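Local coordinates for protein telomere length regulator taz1 (Schizosaccharomyces pombe, PDB 4ZMI) that binds double-stranded telomeric DNA, can form homodimers, regulates telomere length and represses genes next to telomeres, at residues I18-V29 with L58-Y69. Residues are numbered along the deposited sequence; the frame is centred on the assembly and turned at random.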
loop_
_atom_site.group_PDB
_atom_site.type_symbol
_atom_site.label_atom_id
_atom_site.label_comp_id
_atom_site.label_asym_id
_atom_site.label_seq_id
_atom_site.Cartn_x
_atom_site.Cartn_y
_atom_site.Cartn_z
ATOM N N ILE A 18 -4.043 16.209 -9.142
ATOM C CA ILE A 18 -4.102 14.767 -9.309
ATOM C C ILE A 18 -4.768 14.154 -8.090
ATOM O O ILE A 18 -5.567 13.219 -8.205
ATOM C CB ILE A 18 -2.704 14.165 -9.483
ATOM C CG1 ILE A 18 -2.059 14.656 -10.792
ATOM C CG2 ILE A 18 -2.757 12.632 -9.383
ATOM C CD1 ILE A 18 -2.907 14.389 -12.028
ATOM N N ALA A 19 -4.444 14.699 -6.920
ATOM C CA ALA A 19 -5.095 14.280 -5.688
ATOM C C ALA A 19 -6.616 14.392 -5.789
ATOM O O ALA A 19 -7.338 13.502 -5.329
ATOM C CB ALA A 19 -4.575 15.077 -4.504
ATOM N N ASN A 20 -7.103 15.473 -6.396
ATOM C CA ASN A 20 -8.546 15.669 -6.552
ATOM C C ASN A 20 -9.216 14.615 -7.428
ATOM O O ASN A 20 -10.214 14.014 -7.024
ATOM C CB ASN A 20 -8.870 17.068 -7.088
ATOM C CG ASN A 20 -8.873 18.117 -6.004
ATOM O OD1 ASN A 20 -8.879 17.792 -4.815
ATOM N ND2 ASN A 20 -8.872 19.388 -6.406
ATOM N N MET A 21 -8.675 14.394 -8.623
ATOM C CA MET A 21 -9.192 13.345 -9.498
ATOM C C MET A 21 -9.083 11.992 -8.794
ATOM O O MET A 21 -9.894 11.093 -9.016
ATOM C CB MET A 21 -8.425 13.312 -10.823
ATOM C CG MET A 21 -8.282 14.664 -11.504
ATOM S SD MET A 21 -6.877 14.680 -12.639
ATOM C CE MET A 21 -7.343 13.392 -13.796
ATOM N N ALA A 22 -8.079 11.860 -7.933
ATOM C CA ALA A 22 -7.874 10.635 -7.182
ATOM C C ALA A 22 -9.013 10.401 -6.200
ATOM O O ALA A 22 -9.551 9.299 -6.127
ATOM C CB ALA A 22 -6.539 10.670 -6.452
ATOM N N GLU A 23 -9.384 11.435 -5.447
ATOM C CA GLU A 23 -10.429 11.283 -4.439
ATOM C C GLU A 23 -11.810 11.165 -5.072
ATOM O O GLU A 23 -12.764 10.728 -4.426
ATOM C CB GLU A 23 -10.384 12.408 -3.408
ATOM C CG GLU A 23 -10.070 11.913 -2.007
ATOM C CD GLU A 23 -9.715 13.038 -1.062
ATOM O OE1 GLU A 23 -9.635 14.196 -1.527
ATOM O OE2 GLU A 23 -9.513 12.765 0.141
ATOM N N GLN A 24 -11.902 11.547 -6.340
ATOM C CA GLN A 24 -13.106 11.303 -7.114
ATOM C C GLN A 24 -13.308 9.804 -7.237
ATOM O O GLN A 24 -14.346 9.276 -6.846
ATOM C CB GLN A 24 -12.986 11.932 -8.501
ATOM C CG GLN A 24 -14.046 11.475 -9.491
ATOM C CD GLN A 24 -14.749 12.638 -10.160
ATOM O OE1 GLN A 24 -14.866 13.717 -9.582
ATOM N NE2 GLN A 24 -15.221 12.427 -11.385
ATOM N N LYS A 25 -12.295 9.117 -7.753
ATOM C CA LYS A 25 -12.409 7.690 -8.039
ATOM C C LYS A 25 -12.472 6.833 -6.789
ATOM O O LYS A 25 -13.017 5.734 -6.817
ATOM C CB LYS A 25 -11.261 7.241 -8.930
ATOM C CG LYS A 25 -10.995 8.230 -10.020
ATOM C CD LYS A 25 -10.275 7.610 -11.174
ATOM C CE LYS A 25 -10.245 8.589 -12.319
ATOM N NZ LYS A 25 -9.666 7.958 -13.525
ATOM N N VAL A 26 -11.914 7.334 -5.694
ATOM C CA VAL A 26 -12.001 6.621 -4.433
ATOM C C VAL A 26 -13.457 6.586 -3.989
ATOM O O VAL A 26 -13.997 5.513 -3.716
ATOM C CB VAL A 26 -11.103 7.241 -3.338
ATOM C CG1 VAL A 26 -11.367 6.591 -1.997
ATOM C CG2 VAL A 26 -9.657 7.062 -3.701
ATOM N N MET A 27 -14.093 7.757 -3.944
ATOM C CA MET A 27 -15.497 7.870 -3.525
ATOM C C MET A 27 -16.422 7.034 -4.402
ATOM O O MET A 27 -17.381 6.441 -3.907
ATOM C CB MET A 27 -15.958 9.330 -3.519
ATOM C CG MET A 27 -15.251 10.208 -2.496
ATOM S SD MET A 27 -15.410 9.587 -0.805
ATOM C CE MET A 27 -13.700 9.623 -0.255
ATOM N N MET A 28 -16.132 6.990 -5.700
ATOM C CA MET A 28 -16.864 6.124 -6.615
ATOM C C MET A 28 -16.700 4.669 -6.225
ATOM O O MET A 28 -17.675 3.996 -5.907
ATOM C CB MET A 28 -16.386 6.313 -8.051
ATOM C CG MET A 28 -16.570 5.071 -8.908
ATOM S SD MET A 28 -16.234 5.363 -10.645
ATOM C CE MET A 28 -14.563 5.998 -10.582
ATOM N N VAL A 29 -15.455 4.196 -6.236
ATOM C CA VAL A 29 -15.166 2.799 -5.947
ATOM C C VAL A 29 -15.714 2.413 -4.583
ATOM O O VAL A 29 -16.248 1.323 -4.420
ATOM C CB VAL A 29 -13.645 2.505 -6.024
ATOM C CG1 VAL A 29 -13.328 1.120 -5.483
ATOM C CG2 VAL A 29 -13.172 2.615 -7.445
ATOM N N LEU A 58 -9.764 3.571 -14.476
ATOM C CA LEU A 58 -9.001 3.439 -13.240
ATOM C C LEU A 58 -7.523 3.153 -13.525
ATOM O O LEU A 58 -6.649 3.842 -13.002
ATOM C CB LEU A 58 -9.605 2.364 -12.327
ATOM C CG LEU A 58 -10.839 2.767 -11.511
ATOM C CD1 LEU A 58 -11.414 1.564 -10.786
ATOM C CD2 LEU A 58 -10.505 3.876 -10.515
ATOM N N TYR A 59 -7.251 2.160 -14.371
ATOM C CA TYR A 59 -5.875 1.808 -14.714
ATOM C C TYR A 59 -5.153 2.885 -15.533
ATOM O O TYR A 59 -3.939 3.058 -15.376
ATOM C CB TYR A 59 -5.800 0.438 -15.406
ATOM C CG TYR A 59 -5.979 -0.743 -14.463
ATOM C CD1 TYR A 59 -7.203 -0.986 -13.845
ATOM C CD2 TYR A 59 -4.927 -1.621 -14.192
ATOM C CE1 TYR A 59 -7.378 -2.063 -12.979
ATOM C CE2 TYR A 59 -5.097 -2.708 -13.321
ATOM C CZ TYR A 59 -6.329 -2.918 -12.719
ATOM O OH TYR A 59 -6.529 -3.982 -11.858
ATOM N N GLU A 60 -5.873 3.615 -16.392
ATOM C CA GLU A 60 -5.221 4.680 -17.166
ATOM C C GLU A 60 -4.774 5.832 -16.267
ATOM O O GLU A 60 -3.671 6.357 -16.426
ATOM C CB GLU A 60 -6.090 5.198 -18.331
ATOM C CG GLU A 60 -7.204 6.157 -17.916
ATOM C CD GLU A 60 -7.866 6.842 -19.087
ATOM O OE1 GLU A 60 -7.129 7.327 -19.971
ATOM O OE2 GLU A 60 -9.116 6.899 -19.121
ATOM N N PHE A 61 -5.617 6.222 -15.316
ATOM C CA PHE A 61 -5.230 7.269 -14.390
ATOM C C PHE A 61 -4.017 6.834 -13.558
ATOM O O PHE A 61 -3.097 7.623 -13.334
ATOM C CB PHE A 61 -6.392 7.628 -13.485
ATOM C CG PHE A 61 -6.061 8.672 -12.462
ATOM C CD1 PHE A 61 -5.905 9.993 -12.834
ATOM C CD2 PHE A 61 -5.924 8.336 -11.128
ATOM C CE1 PHE A 61 -5.609 10.957 -11.893
ATOM C CE2 PHE A 61 -5.630 9.296 -10.181
ATOM C CZ PHE A 61 -5.472 10.606 -10.563
ATOM N N ASN A 62 -4.014 5.573 -13.122
ATOM C CA ASN A 62 -2.901 5.032 -12.348
ATOM C C ASN A 62 -1.641 4.931 -13.166
ATOM O O ASN A 62 -0.553 5.140 -12.663
ATOM C CB ASN A 62 -3.254 3.653 -11.796
ATOM C CG ASN A 62 -2.086 2.973 -11.135
ATOM O OD1 ASN A 62 -1.443 2.111 -11.731
ATOM N ND2 ASN A 62 -1.814 3.336 -9.888
ATOM N N GLU A 63 -1.800 4.589 -14.435
ATOM C CA GLU A 63 -0.691 4.553 -15.368
ATOM C C GLU A 63 -0.007 5.919 -15.527
ATOM O O GLU A 63 1.222 5.995 -15.464
ATOM C CB GLU A 63 -1.164 4.062 -16.730
ATOM C CG GLU A 63 -0.088 4.098 -17.795
ATOM C CD GLU A 63 0.774 2.862 -17.769
ATOM O OE1 GLU A 63 0.400 1.906 -17.054
ATOM O OE2 GLU A 63 1.814 2.851 -18.464
ATOM N N GLN A 64 -0.787 6.983 -15.743
ATOM C CA GLN A 64 -0.214 8.327 -15.903
ATOM C C GLN A 64 0.508 8.698 -14.623
ATOM O O GLN A 64 1.654 9.139 -14.655
ATOM C CB GLN A 64 -1.277 9.397 -16.236
ATOM C CG GLN A 64 -0.689 10.828 -16.437
ATOM C CD GLN A 64 -1.681 11.971 -16.164
ATOM O OE1 GLN A 64 -2.897 11.766 -16.133
ATOM N NE2 GLN A 64 -1.154 13.180 -15.960
ATOM N N LEU A 65 -0.174 8.502 -13.498
ATOM C CA LEU A 65 0.385 8.771 -12.178
ATOM C C LEU A 65 1.758 8.125 -12.036
ATOM O O LEU A 65 2.748 8.778 -11.708
ATOM C CB LEU A 65 -0.557 8.211 -11.117
ATOM C CG LEU A 65 -0.258 8.476 -9.646
ATOM C CD1 LEU A 65 -0.220 9.955 -9.372
ATOM C CD2 LEU A 65 -1.335 7.827 -8.814
ATOM N N THR A 66 1.798 6.835 -12.335
ATOM C CA THR A 66 2.989 6.012 -12.196
ATOM C C THR A 66 4.125 6.425 -13.128
ATOM O O THR A 66 5.264 6.559 -12.699
ATOM C CB THR A 66 2.618 4.552 -12.443
ATOM O OG1 THR A 66 1.996 4.024 -11.262
ATOM C CG2 THR A 66 3.835 3.727 -12.793
ATOM N N THR A 67 3.810 6.617 -14.404
ATOM C CA THR A 67 4.821 6.941 -15.405
ATOM C C THR A 67 5.257 8.391 -15.315
ATOM O O THR A 67 6.449 8.692 -15.329
ATOM C CB THR A 67 4.321 6.666 -16.831
ATOM O OG1 THR A 67 4.068 5.263 -16.982
ATOM C CG2 THR A 67 5.377 7.090 -17.853
ATOM N N LYS A 68 4.286 9.292 -15.223
ATOM C CA LYS A 68 4.601 10.717 -15.210
ATOM C C LYS A 68 5.362 11.117 -13.947
ATOM O O LYS A 68 6.345 11.846 -14.033
ATOM C CB LYS A 68 3.340 11.574 -15.368
ATOM C CG LYS A 68 3.610 13.064 -15.364
ATOM C CD LYS A 68 2.371 13.859 -15.724
ATOM C CE LYS A 68 2.690 15.342 -15.803
ATOM N NZ LYS A 68 1.545 16.126 -16.339
ATOM N N TYR A 69 4.924 10.630 -12.786
ATOM C CA TYR A 69 5.510 11.081 -11.530
ATOM C C TYR A 69 6.584 10.167 -10.958
ATOM O O TYR A 69 7.070 10.395 -9.856
ATOM C CB TYR A 69 4.432 11.400 -10.513
ATOM C CG TYR A 69 3.441 12.373 -11.083
ATOM C CD1 TYR A 69 2.161 11.971 -11.427
ATOM C CD2 TYR A 69 3.803 13.688 -11.322
ATOM C CE1 TYR A 69 1.261 12.862 -11.965
ATOM C CE2 TYR A 69 2.910 14.582 -11.858
ATOM C CZ TYR A 69 1.642 14.164 -12.178
ATOM O OH TYR A 69 0.750 15.055 -12.718
#
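The Phe61 side chain is a knob in a hole made by Ile18, Met21, Ala22 and Lys25. The carbonyl oxygen Ile18 O lies at the ring edge, near its plane, 3.5 Å from Phe61 CZ. Met21 comes in obliquely, its chain bent at chi3 (61°) and Met21 CE 3.5 Å from Phe61 CE1. Met21 SD lies 5.3 Å from the centroid of the Phe61 ring, a Met-aromatic contact. With CG anti to the backbone N (chi1 178°), the Phe61 ring reaches across to the other helix. The Tyr69 ring has Lys68 CG over the centre of one face. Ile18 CG1 meets this ring obliquely and lies 3.4 Å from Tyr69 OH, which is hydrogen-bonded to Asp14. Ile18 CG2 also touches Leu65 CD1, at 3.7 Å. The extended Lys25 chain passes Leu58 CD2 and brings Lys25 NZ 3.3 Å from Phe61 CB. Lys25 NZ forms a salt bridge with Asp57, just before 58-69. One turn on from Lys25, Val29 CG2 packs on Leu58 CD1. No hydrogen bond joins the two segments; most of the touching atoms are carbon. The segments run roughly antiparallel (151°), with axes 11.6 Å apart, in the helical domain of Taz1. Helix 95-107 packs against both helices: Phe104 meets Phe61 edge-to-face, and Leu107 touches Val29. Leu50 of helix 43-50 touches both Val29 and Leu58.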